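Local coordinates for hypothetical protein TM1010 (Thermotoga maritima, PDB 2F4P) that is of unknown function but carries a cupin domain, a compact antiparallel beta fold, and occurs here as a two-chain assembly, at residues 64-69 with 127-132; 73-78 with 114-119; 81-86 with 98-103. All blocks are in the same frame, centred on the assembly; numbering follows the deposited sequence.

Contact 1 of 3, residues 64-69 with 127-132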
ATOM      1  N   HIS A  64      -2.377  15.440  13.521  1.00 32.86           N
ATOM      2  CA  HIS A  64      -2.341  14.223  14.276  1.00 34.59           C
ATOM      3  C   HIS A  64      -0.969  13.544  14.151  1.00 34.03           C
ATOM      4  O   HIS A  64      -0.137  13.939  13.338  1.00 37.02           O
ATOM      5  CB  HIS A  64      -3.463  13.292  13.805  1.00 35.53           C
ATOM      6  CG  HIS A  64      -3.327  12.808  12.397  1.00 36.21           C
ATOM      7  ND1 HIS A  64      -3.366  13.646  11.296  1.00 37.15           N
ATOM      8  CD2 HIS A  64      -3.217  11.551  11.909  1.00 39.12           C
ATOM      9  CE1 HIS A  64      -3.252  12.919  10.194  1.00 39.29           C
ATOM     10  NE2 HIS A  64      -3.164  11.647  10.540  1.00 36.90           N
ATOM     11  N   SER A  65      -0.776  12.499  14.932  1.00 33.85           N
ATOM     12  CA  SER A  65       0.405  11.655  14.844  1.00 33.83           C
ATOM     13  C   SER A  65       0.015  10.190  15.092  1.00 35.47           C
ATOM     14  O   SER A  65      -1.032   9.886  15.718  1.00 36.12           O
ATOM     15  CB  SER A  65       1.463  12.117  15.875  1.00 34.41           C
ATOM     16  OG  SER A  65       1.048  11.818  17.207  1.00 33.18           O
ATOM     17  N   HIS A  66       0.875   9.300  14.613  1.00 35.98           N
ATOM     18  CA  HIS A  66       0.749   7.874  14.843  1.00 33.77           C
ATOM     19  C   HIS A  66       1.992   7.417  15.602  1.00 34.77           C
ATOM     20  O   HIS A  66       3.102   7.606  15.117  1.00 34.29           O
ATOM     21  CB  HIS A  66       0.735   7.127  13.515  1.00 36.99           C
ATOM     22  CG  HIS A  66      -0.560   7.238  12.775  1.00 40.59           C
ATOM     23  ND1 HIS A  66      -1.564   6.303  12.911  1.00 49.34           N
ATOM     24  CD2 HIS A  66      -1.027   8.178  11.929  1.00 45.48           C
ATOM     25  CE1 HIS A  66      -2.595   6.663  12.169  1.00 50.73           C
ATOM     26  NE2 HIS A  66      -2.292   7.793  11.558  1.00 43.21           N
ATOM     27  N   PRO A  67       1.805   6.757  16.734  1.00 34.88           N
ATOM     28  CA  PRO A  67       2.937   6.209  17.471  1.00 35.66           C
ATOM     29  C   PRO A  67       3.827   5.264  16.640  1.00 37.91           C
ATOM     30  O   PRO A  67       5.029   5.181  16.877  1.00 40.48           O
ATOM     31  CB  PRO A  67       2.279   5.412  18.594  1.00 37.24           C
ATOM     32  CG  PRO A  67       0.965   5.955  18.748  1.00 39.68           C
ATOM     33  CD  PRO A  67       0.529   6.530  17.425  1.00 36.34           C
ATOM     34  N   GLY A  68       3.228   4.528  15.706  1.00 36.44           N
ATOM     35  CA  GLY A  68       3.964   3.587  14.897  1.00 35.67           C
ATOM     36  C   GLY A  68       4.415   4.105  13.558  1.00 37.73           C
ATOM     37  O   GLY A  68       5.120   3.399  12.826  1.00 39.73           O
ATOM     38  N   GLY A  69       4.011   5.310  13.199  1.00 37.91           N
ATOM     39  CA  GLY A  69       4.380   5.841  11.892  1.00 42.09           C
ATOM     40  C   GLY A  69       3.306   5.552  10.836  1.00 41.84           C
ATOM     41  O   GLY A  69       2.282   4.847  11.085  1.00 43.55           O
ATOM     42  N   GLY A 127       0.120   1.869  19.263  1.00 39.86           N
ATOM     43  CA  GLY A 127      -1.019   2.668  19.704  1.00 39.91           C
ATOM     44  C   GLY A 127      -1.785   3.312  18.571  1.00 39.27           C
ATOM     45  O   GLY A 127      -1.325   3.335  17.433  1.00 37.43           O
ATOM     46  N   PRO A 128      -2.975   3.838  18.885  1.00 39.59           N
ATOM     47  CA  PRO A 128      -3.805   4.470  17.888  1.00 41.35           C
ATOM     48  C   PRO A 128      -3.324   5.880  17.594  1.00 40.01           C
ATOM     49  O   PRO A 128      -2.558   6.478  18.363  1.00 41.13           O
ATOM     50  CB  PRO A 128      -5.187   4.494  18.556  1.00 42.51           C
ATOM     51  CG  PRO A 128      -4.893   4.589  20.009  1.00 42.28           C
ATOM     52  CD  PRO A 128      -3.600   3.850  20.224  1.00 43.46           C
ATOM     53  N   ALA A 129      -3.831   6.434  16.517  1.00 40.59           N
ATOM     54  CA  ALA A 129      -3.504   7.803  16.162  1.00 41.70           C
ATOM     55  C   ALA A 129      -3.901   8.724  17.283  1.00 40.64           C
ATOM     56  O   ALA A 129      -4.897   8.488  17.997  1.00 40.37           O
ATOM     57  CB  ALA A 129      -4.223   8.190  14.906  1.00 43.11           C
ATOM     58  N   GLU A 130      -3.111   9.767  17.469  1.00 37.76           N
ATOM     59  CA  GLU A 130      -3.443  10.799  18.395  1.00 38.24           C
ATOM     60  C   GLU A 130      -3.886  12.011  17.590  1.00 37.48           C
ATOM     61  O   GLU A 130      -3.097  12.584  16.824  1.00 35.98           O
ATOM     62  CB  GLU A 130      -2.234  11.134  19.219  1.00 39.59           C
ATOM     63  CG  GLU A 130      -2.410  12.265  20.090  1.00 43.39           C
ATOM     64  CD  GLU A 130      -1.408  12.214  21.224  1.00 52.29           C
ATOM     65  OE1 GLU A 130      -0.391  11.459  21.152  1.00 50.89           O
ATOM     66  OE2 GLU A 130      -1.673  12.912  22.197  1.00 46.92           O
ATOM     67  N   TRP A 131      -5.136  12.391  17.790  1.00 39.10           N
ATOM     68  CA  TRP A 131      -5.770  13.453  17.028  1.00 38.47           C
ATOM     69  C   TRP A 131      -5.736  14.764  17.807  1.00 40.52           C
ATOM     70  O   TRP A 131      -6.098  14.821  18.987  1.00 40.76           O
ATOM     71  CB  TRP A 131      -7.203  13.057  16.617  1.00 39.32           C
ATOM     72  CG  TRP A 131      -7.233  11.954  15.628  1.00 40.97           C
ATOM     73  CD1 TRP A 131      -7.431  10.637  15.885  1.00 41.38           C
ATOM     74  CD2 TRP A 131      -7.072  12.064  14.217  1.00 37.16           C
ATOM     75  NE1 TRP A 131      -7.363   9.913  14.730  1.00 44.64           N
ATOM     76  CE2 TRP A 131      -7.167  10.768  13.684  1.00 41.01           C
ATOM     77  CE3 TRP A 131      -6.864  13.137  13.344  1.00 41.16           C
ATOM     78  CZ2 TRP A 131      -7.034  10.511  12.323  1.00 43.69           C
ATOM     79  CZ3 TRP A 131      -6.737  12.881  12.007  1.00 41.79           C
ATOM     80  CH2 TRP A 131      -6.815  11.577  11.504  1.00 44.47           C
ATOM     81  N   LEU A 132      -5.271  15.811  17.138  1.00 39.13           N
ATOM     82  CA  LEU A 132      -5.104  17.136  17.720  1.00 41.31           C
ATOM     83  C   LEU A 132      -6.088  18.122  17.036  1.00 43.54           C
ATOM     84  O   LEU A 132      -7.184  17.722  16.637  1.00 45.81           O
ATOM     85  CB  LEU A 132      -3.636  17.554  17.620  1.00 40.82           C
ATOM     86  CG  LEU A 132      -2.681  16.459  18.141  1.00 45.13           C
ATOM     87  CD1 LEU A 132      -1.233  16.728  17.814  1.00 50.67           C
ATOM     88  CD2 LEU A 132      -2.835  16.245  19.643  1.00 46.66           C
TER
HETATM   89  O   HOH W   1      -1.450   4.072  14.618  1.00 39.36           O
HETATM   90  O   HOH W   2       0.922   2.885  16.004  1.00 24.41           O
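H64 and W131 lie ring against ring, and they form the tight end of this contact. The imidazole and the six-membered ring of the indole make an offset stack, with centroids 4.1 Å apart and planes only 12° from parallel. Both side chains point the same way, and H64 CG lies 3.4 Å from W131 CZ3. A chi1 of 65°, with CG between the backbone N and the carbonyl carbon, places H64 CG over that ring atom. H64 CB makes a separate CH-pi contact over the same ring.

The two backbones are tied by the antiparallel hydrogen-bonded pair S65 and E130: S65 N gives to E130 O at 3.0 Å, and E130 N gives to S65 O at 2.7 Å. The S65 and E130 side chains occupy the sheet face away from the two rings. One residue along, A129 CB sits over a face of the H66 ring, 3.8 Å from its centroid.

Beyond A129 the P67 ring still packs on the carbonyls of G127 and P128, with P67 CD 3.2 Å from P128 O, and two waters add polar links beside it. Water 1 lies in the H66 ring plane, 2.8 Å from H66 ND1, and donates to G127 O; water 2 links G127 O to G68 N, the latter bond weak. P128 and E130 are solvent-exposed.

H64 ND1 is hydrogen-bonded to H62 O, and the NE2 atoms of H64 and H66 both bond an unidentified ligand. Stack, CH-pi contact and water would help to hold two imidazoles whose NE2 atoms are turned to one site, consistent with a cupin pocket.

Contact 2 of 3, residues 73-78 with 114-119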
ATOM      1  N   ILE A  73       0.989   6.614  -0.110  1.00 35.07           N
ATOM      2  CA  ILE A  73       1.305   6.330  -1.497  1.00 35.55           C
ATOM      3  C   ILE A  73       0.233   6.993  -2.335  1.00 34.16           C
ATOM      4  O   ILE A  73      -0.920   6.569  -2.301  1.00 35.17           O
ATOM      5  CB  ILE A  73       1.317   4.820  -1.776  1.00 36.07           C
ATOM      6  CG1 ILE A  73       2.304   4.103  -0.847  1.00 37.92           C
ATOM      7  CG2 ILE A  73       1.657   4.579  -3.220  1.00 38.84           C
ATOM      8  CD1 ILE A  73       2.212   2.582  -0.920  1.00 42.51           C
ATOM      9  N   VAL A  74       0.607   8.051  -3.044  1.00 35.50           N
ATOM     10  CA  VAL A  74      -0.340   8.870  -3.796  1.00 37.37           C
ATOM     11  C   VAL A  74      -0.635   8.230  -5.132  1.00 37.57           C
ATOM     12  O   VAL A  74       0.278   7.931  -5.900  1.00 38.05           O
ATOM     13  CB  VAL A  74       0.208  10.298  -3.991  1.00 37.69           C
ATOM     14  CG1 VAL A  74      -0.821  11.172  -4.713  1.00 39.65           C
ATOM     15  CG2 VAL A  74       0.613  10.881  -2.638  1.00 37.42           C
ATOM     16  N   THR A  75      -1.914   8.009  -5.404  1.00 36.83           N
ATOM     17  CA  THR A  75      -2.327   7.324  -6.625  1.00 38.08           C
ATOM     18  C   THR A  75      -2.964   8.245  -7.652  1.00 40.07           C
ATOM     19  O   THR A  75      -3.008   7.897  -8.826  1.00 38.57           O
ATOM     20  CB  THR A  75      -3.300   6.163  -6.329  1.00 40.32           C
ATOM     21  OG1 THR A  75      -4.477   6.649  -5.675  1.00 38.57           O
ATOM     22  CG2 THR A  75      -2.655   5.153  -5.436  1.00 37.92           C
ATOM     23  N   ARG A  76      -3.434   9.418  -7.231  1.00 37.12           N
ATOM     24  CA  ARG A  76      -4.100  10.323  -8.139  1.00 39.89           C
ATOM     25  C   ARG A  76      -4.189  11.726  -7.580  1.00 37.25           C
ATOM     26  O   ARG A  76      -4.370  11.920  -6.377  1.00 37.65           O
ATOM     27  CB  ARG A  76      -5.497   9.781  -8.432  1.00 40.23           C
ATOM     28  CG  ARG A  76      -6.433  10.708  -9.168  1.00 50.02           C
ATOM     29  CD  ARG A  76      -7.410   9.883  -9.956  1.00 53.47           C
ATOM     30  NE  ARG A  76      -8.712  10.497 -10.152  1.00 62.05           N
ATOM     31  CZ  ARG A  76      -9.735  10.410  -9.299  1.00 71.30           C
ATOM     32  NH1 ARG A  76      -9.599   9.780  -8.141  1.00 73.38           N
ATOM     33  NH2 ARG A  76     -10.904  10.979  -9.598  1.00 70.80           N
ATOM     34  N   GLY A  77      -4.094  12.716  -8.463  1.00 34.68           N
ATOM     35  CA  GLY A  77      -4.433  14.091  -8.085  1.00 35.57           C
ATOM     36  C   GLY A  77      -3.278  14.889  -7.519  1.00 37.10           C
ATOM     37  O   GLY A  77      -2.129  14.647  -7.867  1.00 39.29           O
ATOM     38  N   LYS A  78      -3.597  15.847  -6.647  1.00 35.35           N
ATOM     39  CA  LYS A  78      -2.638  16.768  -6.082  1.00 38.33           C
ATOM     40  C   LYS A  78      -3.016  17.049  -4.638  1.00 38.01           C
ATOM     41  O   LYS A  78      -4.184  17.300  -4.319  1.00 36.91           O
ATOM     42  CB  LYS A  78      -2.612  18.088  -6.870  1.00 38.91           C
ATOM     43  CG  LYS A  78      -1.580  19.100  -6.363  1.00 41.75           C
ATOM     44  CD  LYS A  78      -1.558  20.369  -7.230  1.00 44.60           C
ATOM     45  CE  LYS A  78      -0.651  21.447  -6.657  1.00 51.17           C
ATOM     46  NZ  LYS A  78      -0.899  22.767  -7.321  1.00 52.83           N
ATOM     47  N   GLU A 114      -8.573  17.088  -6.260  1.00 34.94           N
ATOM     48  CA  GLU A 114      -8.693  16.021  -5.287  1.00 38.21           C
ATOM     49  C   GLU A 114      -7.330  15.345  -5.058  1.00 36.01           C
ATOM     50  O   GLU A 114      -6.410  15.450  -5.891  1.00 33.70           O
ATOM     51  CB  GLU A 114      -9.731  15.005  -5.766  1.00 39.67           C
ATOM     52  CG  GLU A 114      -9.162  14.025  -6.753  1.00 45.59           C
ATOM     53  CD  GLU A 114     -10.212  13.267  -7.501  1.00 51.61           C
ATOM     54  OE1 GLU A 114     -11.325  13.053  -6.954  1.00 68.79           O
ATOM     55  OE2 GLU A 114      -9.908  12.908  -8.662  1.00 69.61           O
ATOM     56  N   LEU A 115      -7.203  14.661  -3.933  1.00 37.22           N
ATOM     57  CA  LEU A 115      -6.054  13.786  -3.651  1.00 36.22           C
ATOM     58  C   LEU A 115      -6.586  12.406  -3.301  1.00 38.71           C
ATOM     59  O   LEU A 115      -7.535  12.279  -2.531  1.00 39.34           O
ATOM     60  CB  LEU A 115      -5.204  14.313  -2.500  1.00 37.51           C
ATOM     61  CG  LEU A 115      -4.065  13.397  -2.017  1.00 36.19           C
ATOM     62  CD1 LEU A 115      -2.902  13.415  -2.981  1.00 39.80           C
ATOM     63  CD2 LEU A 115      -3.634  13.799  -0.620  1.00 40.94           C
ATOM     64  N   VAL A 116      -5.995  11.387  -3.919  1.00 36.62           N
ATOM     65  CA  VAL A 116      -6.291  10.002  -3.600  1.00 36.26           C
ATOM     66  C   VAL A 116      -4.995   9.329  -3.240  1.00 38.72           C
ATOM     67  O   VAL A 116      -3.993   9.449  -3.973  1.00 37.14           O
ATOM     68  CB  VAL A 116      -6.914   9.242  -4.786  1.00 36.97           C
ATOM     69  CG1 VAL A 116      -7.337   7.804  -4.362  1.00 38.01           C
ATOM     70  CG2 VAL A 116      -8.088  10.044  -5.366  1.00 42.61           C
ATOM     71  N   HIS A 117      -5.010   8.612  -2.122  1.00 35.94           N
ATOM     72  CA  HIS A 117      -3.832   7.892  -1.719  1.00 38.15           C
ATOM     73  C   HIS A 117      -4.167   6.634  -0.912  1.00 38.15           C
ATOM     74  O   HIS A 117      -5.241   6.535  -0.300  1.00 38.26           O
ATOM     75  CB  HIS A 117      -2.862   8.819  -0.954  1.00 39.70           C
ATOM     76  CG  HIS A 117      -3.259   9.097   0.454  1.00 42.11           C
ATOM     77  ND1 HIS A 117      -3.023   8.208   1.477  1.00 39.44           N
ATOM     78  CD2 HIS A 117      -3.855  10.176   1.018  1.00 49.91           C
ATOM     79  CE1 HIS A 117      -3.494   8.709   2.605  1.00 50.99           C
ATOM     80  NE2 HIS A 117      -3.988   9.909   2.357  1.00 51.39           N
ATOM     81  N   ILE A 118      -3.235   5.680  -0.952  1.00 38.22           N
ATOM     82  CA  ILE A 118      -3.208   4.561  -0.040  1.00 36.79           C
ATOM     83  C   ILE A 118      -2.467   5.022   1.206  1.00 37.05           C
ATOM     84  O   ILE A 118      -1.479   5.769   1.125  1.00 36.68           O
ATOM     85  CB  ILE A 118      -2.506   3.329  -0.678  1.00 39.52           C
ATOM     86  CG1 ILE A 118      -3.332   2.802  -1.871  1.00 34.38           C
ATOM     87  CG2 ILE A 118      -2.311   2.202   0.353  1.00 38.91           C
ATOM     88  CD1 ILE A 118      -2.525   2.056  -2.902  1.00 41.52           C
ATOM     89  N   GLY A 119      -2.979   4.651   2.373  1.00 34.94           N
ATOM     90  CA  GLY A 119      -2.271   4.901   3.625  1.00 35.47           C
ATOM     91  C   GLY A 119      -1.963   3.594   4.313  1.00 36.32           C
ATOM     92  O   GLY A 119      -2.796   2.678   4.292  1.00 37.09           O
TER
HETATM   93  O   HOH W   3     -12.300  10.051  -6.775  1.00 64.36           O
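T75 and R76 both face V116, so two successive residues share a single partner across the contact: a classic beta bulge. V116 O receives T75 N at 2.9 Å and, weakly, R76 N at 3.3 Å, while V116 N returns a bond to R76 O at 3.0 Å. Before the bulge the register is regular, with I73 and I118 a hydrogen-bonded antiparallel pair and V74 and H117 a non-hydrogen-bonded one; the chain turns a corner at R76 and G77, beginning within the bulge. G77 CA lies 3.3 Å from E114 O, which also accepts K78 N.

V74 CG1 meets L115 CD1 at 3.5 Å, their side chains crossing at about a right angle. H117 ND1 donates to I118 O at 2.9 Å from above the carbonyl plane, 84° out of it; I118 O also accepts I73 N, and so takes two donors. The H117 ring meets that of H107. On the face opposite V74 and H117, R76 reaches toward E114 in a salt bridge whose modelled closeness is doubtful; water 3 joins R76 NH1 to E114 OE1.

I73 and I118 present their side chains to the second subunit, packing on its F18 and I118 respectively. The arrangement is a bulged antiparallel pair within a cupin sheet, one face at the subunit interface and the other bearing H117 near the bound unidentified ligand.

Contact 3 of 3, residues 81-86 with 98-103. With EDO (1,2-ethanediol), chain F; EDO (1,2-ethanediol), chain G.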
ATOM      1  N   TYR A  81       1.307  17.616   2.153  1.00 39.37           N
ATOM      2  CA  TYR A  81       1.721  17.021   3.406  1.00 37.83           C
ATOM      3  C   TYR A  81       2.531  18.066   4.183  1.00 39.02           C
ATOM      4  O   TYR A  81       3.392  18.713   3.631  1.00 39.03           O
ATOM      5  CB  TYR A  81       2.576  15.780   3.152  1.00 38.33           C
ATOM      6  CG  TYR A  81       3.313  15.231   4.358  1.00 33.11           C
ATOM      7  CD1 TYR A  81       2.642  14.572   5.383  1.00 36.84           C
ATOM      8  CD2 TYR A  81       4.694  15.399   4.491  1.00 36.77           C
ATOM      9  CE1 TYR A  81       3.310  14.062   6.469  1.00 37.31           C
ATOM     10  CE2 TYR A  81       5.373  14.892   5.598  1.00 36.84           C
ATOM     11  CZ  TYR A  81       4.676  14.223   6.584  1.00 38.07           C
ATOM     12  OH  TYR A  81       5.334  13.709   7.687  1.00 37.81           O
ATOM     13  N   GLN A  82       2.234  18.230   5.463  1.00 37.12           N
ATOM     14  CA  GLN A  82       2.959  19.177   6.284  1.00 36.61           C
ATOM     15  C   GLN A  82       3.176  18.662   7.685  1.00 37.59           C
ATOM     16  O   GLN A  82       2.226  18.254   8.353  1.00 36.69           O
ATOM     17  CB  GLN A  82       2.220  20.494   6.358  1.00 37.50           C
ATOM     18  CG  GLN A  82       2.970  21.559   7.207  1.00 38.93           C
ATOM     19  CD  GLN A  82       2.392  22.953   7.033  1.00 39.49           C
ATOM     20  OE1 GLN A  82       1.189  23.176   7.232  1.00 39.01           O
ATOM     21  NE2 GLN A  82       3.250  23.913   6.680  1.00 41.89           N
ATOM     22  N   GLU A  83       4.431  18.731   8.128  1.00 37.70           N
ATOM     23  CA  GLU A  83       4.810  18.504   9.517  1.00 38.63           C
ATOM     24  C   GLU A  83       4.752  19.799  10.321  1.00 39.08           C
ATOM     25  O   GLU A  83       5.012  20.882   9.810  1.00 38.29           O
ATOM     26  CB  GLU A  83       6.216  17.883   9.574  1.00 39.33           C
ATOM     27  CG  GLU A  83       6.240  16.510   8.920  1.00 36.26           C
ATOM     28  CD  GLU A  83       7.595  15.894   8.788  1.00 40.71           C
ATOM     29  OE1 GLU A  83       8.556  16.492   9.305  1.00 36.77           O
ATOM     30  OE2 GLU A  83       7.676  14.774   8.216  1.00 38.98           O
ATOM     31  N   ARG A  84       4.385  19.677  11.590  1.00 36.69           N
ATOM     32  CA  ARG A  84       4.311  20.836  12.480  1.00 36.28           C
ATOM     33  C   ARG A  84       5.593  21.665  12.387  1.00 36.64           C
ATOM     34  O   ARG A  84       6.687  21.144  12.569  1.00 38.65           O
ATOM     35  CB  ARG A  84       4.084  20.334  13.908  1.00 38.14           C
ATOM     36  CG  ARG A  84       3.771  21.369  14.912  1.00 44.10           C
ATOM     37  CD  ARG A  84       2.533  20.941  15.730  1.00 56.43           C
ATOM     38  NE  ARG A  84       1.388  21.633  15.207  1.00 50.75           N
ATOM     39  CZ  ARG A  84       0.115  21.492  15.576  1.00 47.32           C
ATOM     40  NH1 ARG A  84      -0.304  20.611  16.476  1.00 48.88           N
ATOM     41  NH2 ARG A  84      -0.758  22.249  14.962  1.00 47.78           N
ATOM     42  N   GLY A  85       5.452  22.945  12.080  1.00 40.23           N
ATOM     43  CA  GLY A  85       6.573  23.880  12.065  1.00 40.98           C
ATOM     44  C   GLY A  85       7.460  23.810  10.833  1.00 42.13           C
ATOM     45  O   GLY A  85       8.495  24.472  10.793  1.00 41.07           O
ATOM     46  N   LYS A  86       7.079  23.013   9.829  1.00 41.53           N
ATOM     47  CA  LYS A  86       7.902  22.827   8.620  1.00 41.02           C
ATOM     48  C   LYS A  86       7.123  23.253   7.355  1.00 40.31           C
ATOM     49  O   LYS A  86       5.892  23.243   7.353  1.00 39.28           O
ATOM     50  CB  LYS A  86       8.324  21.361   8.458  1.00 43.60           C
ATOM     51  CG  LYS A  86       9.151  20.747   9.615  1.00 44.75           C
ATOM     52  CD  LYS A  86      10.596  21.122   9.572  1.00 53.09           C
ATOM     53  CE  LYS A  86      11.482  20.046  10.226  1.00 56.47           C
ATOM     54  NZ  LYS A  86      10.923  19.519  11.489  1.00 49.25           N
ATOM     55  N   GLU A  98       7.045   9.022   3.827  1.00 33.96           N
ATOM     56  CA  GLU A  98       7.377   8.302   5.057  1.00 36.85           C
ATOM     57  C   GLU A  98       7.169   9.232   6.248  1.00 38.74           C
ATOM     58  O   GLU A  98       7.888  10.232   6.398  1.00 37.78           O
ATOM     59  CB  GLU A  98       8.816   7.845   5.011  1.00 37.83           C
ATOM     60  CG  GLU A  98       9.067   6.779   3.980  1.00 36.92           C
ATOM     61  CD  GLU A  98      10.508   6.276   4.010  1.00 43.90           C
ATOM     62  OE1 GLU A  98      11.289   6.639   4.930  1.00 47.03           O
ATOM     63  OE2 GLU A  98      10.841   5.534   3.086  1.00 45.34           O
ATOM     64  N   ILE A  99       6.187   8.918   7.074  1.00 36.17           N
ATOM     65  CA  ILE A  99       5.837   9.758   8.224  1.00 37.92           C
ATOM     66  C   ILE A  99       6.328   9.070   9.494  1.00 38.21           C
ATOM     67  O   ILE A  99       5.741   8.061   9.926  1.00 37.67           O
ATOM     68  CB  ILE A  99       4.323  10.016   8.301  1.00 38.81           C
ATOM     69  CG1 ILE A  99       3.798  10.517   6.947  1.00 39.05           C
ATOM     70  CG2 ILE A  99       3.986  10.995   9.460  1.00 39.20           C
ATOM     71  CD1 ILE A  99       2.310  10.631   6.863  1.00 39.10           C
ATOM     72  N   PRO A 100       7.407   9.588  10.093  1.00 39.10           N
ATOM     73  CA  PRO A 100       7.952   8.848  11.207  1.00 38.10           C
ATOM     74  C   PRO A 100       7.067   8.801  12.449  1.00 36.35           C
ATOM     75  O   PRO A 100       6.168   9.638  12.621  1.00 35.20           O
ATOM     76  CB  PRO A 100       9.296   9.546  11.495  1.00 38.45           C
ATOM     77  CG  PRO A 100       9.541  10.417  10.333  1.00 40.85           C
ATOM     78  CD  PRO A 100       8.199  10.808   9.830  1.00 41.06           C
ATOM     79  N   PRO A 101       7.326   7.814  13.308  1.00 36.71           N
ATOM     80  CA  PRO A 101       6.608   7.688  14.573  1.00 36.12           C
ATOM     81  C   PRO A 101       6.515   9.017  15.330  1.00 35.21           C
ATOM     82  O   PRO A 101       7.520   9.708  15.460  1.00 34.38           O
ATOM     83  CB  PRO A 101       7.445   6.671  15.333  1.00 37.24           C
ATOM     84  CG  PRO A 101       8.023   5.814  14.244  1.00 39.75           C
ATOM     85  CD  PRO A 101       8.369   6.790  13.174  1.00 37.37           C
ATOM     86  N   ASN A 102       5.291   9.366  15.747  1.00 32.33           N
ATOM     87  CA  ASN A 102       4.975  10.504  16.603  1.00 32.19           C
ATOM     88  C   ASN A 102       5.131  11.870  15.982  1.00 33.91           C
ATOM     89  O   ASN A 102       4.853  12.877  16.651  1.00 30.93           O
ATOM     90  CB  ASN A 102       5.773  10.446  17.907  1.00 31.66           C
ATOM     91  CG  ASN A 102       5.635   9.133  18.591  1.00 34.58           C
ATOM     92  OD1 ASN A 102       4.515   8.707  18.924  1.00 32.02           O
ATOM     93  ND2 ASN A 102       6.747   8.445  18.760  1.00 31.20           N
ATOM     94  N   VAL A 103       5.491  11.932  14.696  1.00 34.47           N
ATOM     95  CA  VAL A 103       5.612  13.227  14.023  1.00 34.38           C
ATOM     96  C   VAL A 103       4.197  13.801  13.798  1.00 35.23           C
ATOM     97  O   VAL A 103       3.321  13.129  13.239  1.00 35.99           O
ATOM     98  CB  VAL A 103       6.444  13.131  12.733  1.00 34.65           C
ATOM     99  CG1 VAL A 103       6.381  14.440  11.901  1.00 36.71           C
ATOM    100  CG2 VAL A 103       7.894  12.824  13.069  1.00 36.20           C
TER
HETATM  101  C1  EDO F 137       8.111  17.889   5.326  1.00 34.67           C
HETATM  102  O1  EDO F 137       8.214  17.012   4.198  1.00 38.47           O
HETATM  103  C2  EDO F 137       6.718  18.487   5.216  1.00 33.59           C
HETATM  104  O2  EDO F 137       6.463  19.427   6.250  1.00 23.83           O
HETATM  105  C1  EDO G 138       3.504  26.167   4.229  1.00 36.74           C
HETATM  106  O1  EDO G 138       4.637  25.625   3.582  1.00 34.05           O
HETATM  107  C2  EDO G 138       3.829  26.878   5.524  1.00 40.09           C
HETATM  108  O2  EDO G 138       2.619  26.904   6.273  1.00 40.51           O
HETATM  109  O   HOH W   4       8.190  12.842   5.609  1.00 46.55           O
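Y81 swings its ring toward I99 with CG anti to the backbone N (chi1 168°), and E83 sends CG to V103 from beside its own backbone N, anti to the carbonyl carbon (chi1 -64°). These two placements create a contact made by side chains alone: no hydrogen bond passes directly between the segments, and even E83 and V103, whose CA atoms are the nearest across it, keep them 7.0 Å apart.

Y81 and I99 slide past each other in opposite directions. Y81 CE1 lies 3.6 Å from I99 CD1, and the phenol oxygen Y81 OH is 3.5 Å from I99 CG2, so the isoleucine lies alongside the outer half of the ring. E83 and V103 instead meet at a slant, with the methyl V103 CG1 at 3.6 Å from E83 CG and about as close to CD.

The polar end of this patch is tied down within its own strand. E83 OE2 receives Y81 OH at 2.6 Å on its anti lone pair, the one away from OE1; the bond joins the Y81–I99 and E83–V103 packing into one unit. Water 4 bridges the segments, donating to E83 OE2 at 3.3 Å and to E98 O at 2.7 Å. At the backbone, E83 N gives an almost straight bond of 2.9 Å (N-H...O 178°) to O2 of a 1,2-ethanediol, a molecule probably from the crystallisation liquor.

Strand 78-83 pairs with strands 89-92 and 105-109, whereas strand 96-99 borders strand 70-75, where I99 also packs on L72. The contact therefore joins two different sheets of the cupin fold, and past it E98 packs on F46 of the second subunit.

Contact 1 is a surface contact, while contacts 2 and 3 are partly buried and both reach the second subunit. Contacts 1 and 2 are each built on antiparallel strand pairing but lie on opposite sides of the chain's centre, about 20 Å apart between centres. Contact 3 has no strand pairing across it and depends on side chains and one bridging water. It sits close to contact 1, about 11 Å between centres, and touches it through a probable hydrogen bond from N102 N to H66 O (2.9 Å). Strand 70-75 of contact 2 neighbours strand 96-99 of contact 3 in one sheet. Aromatic stacking marks contact 1, a backbone bulge contact 2.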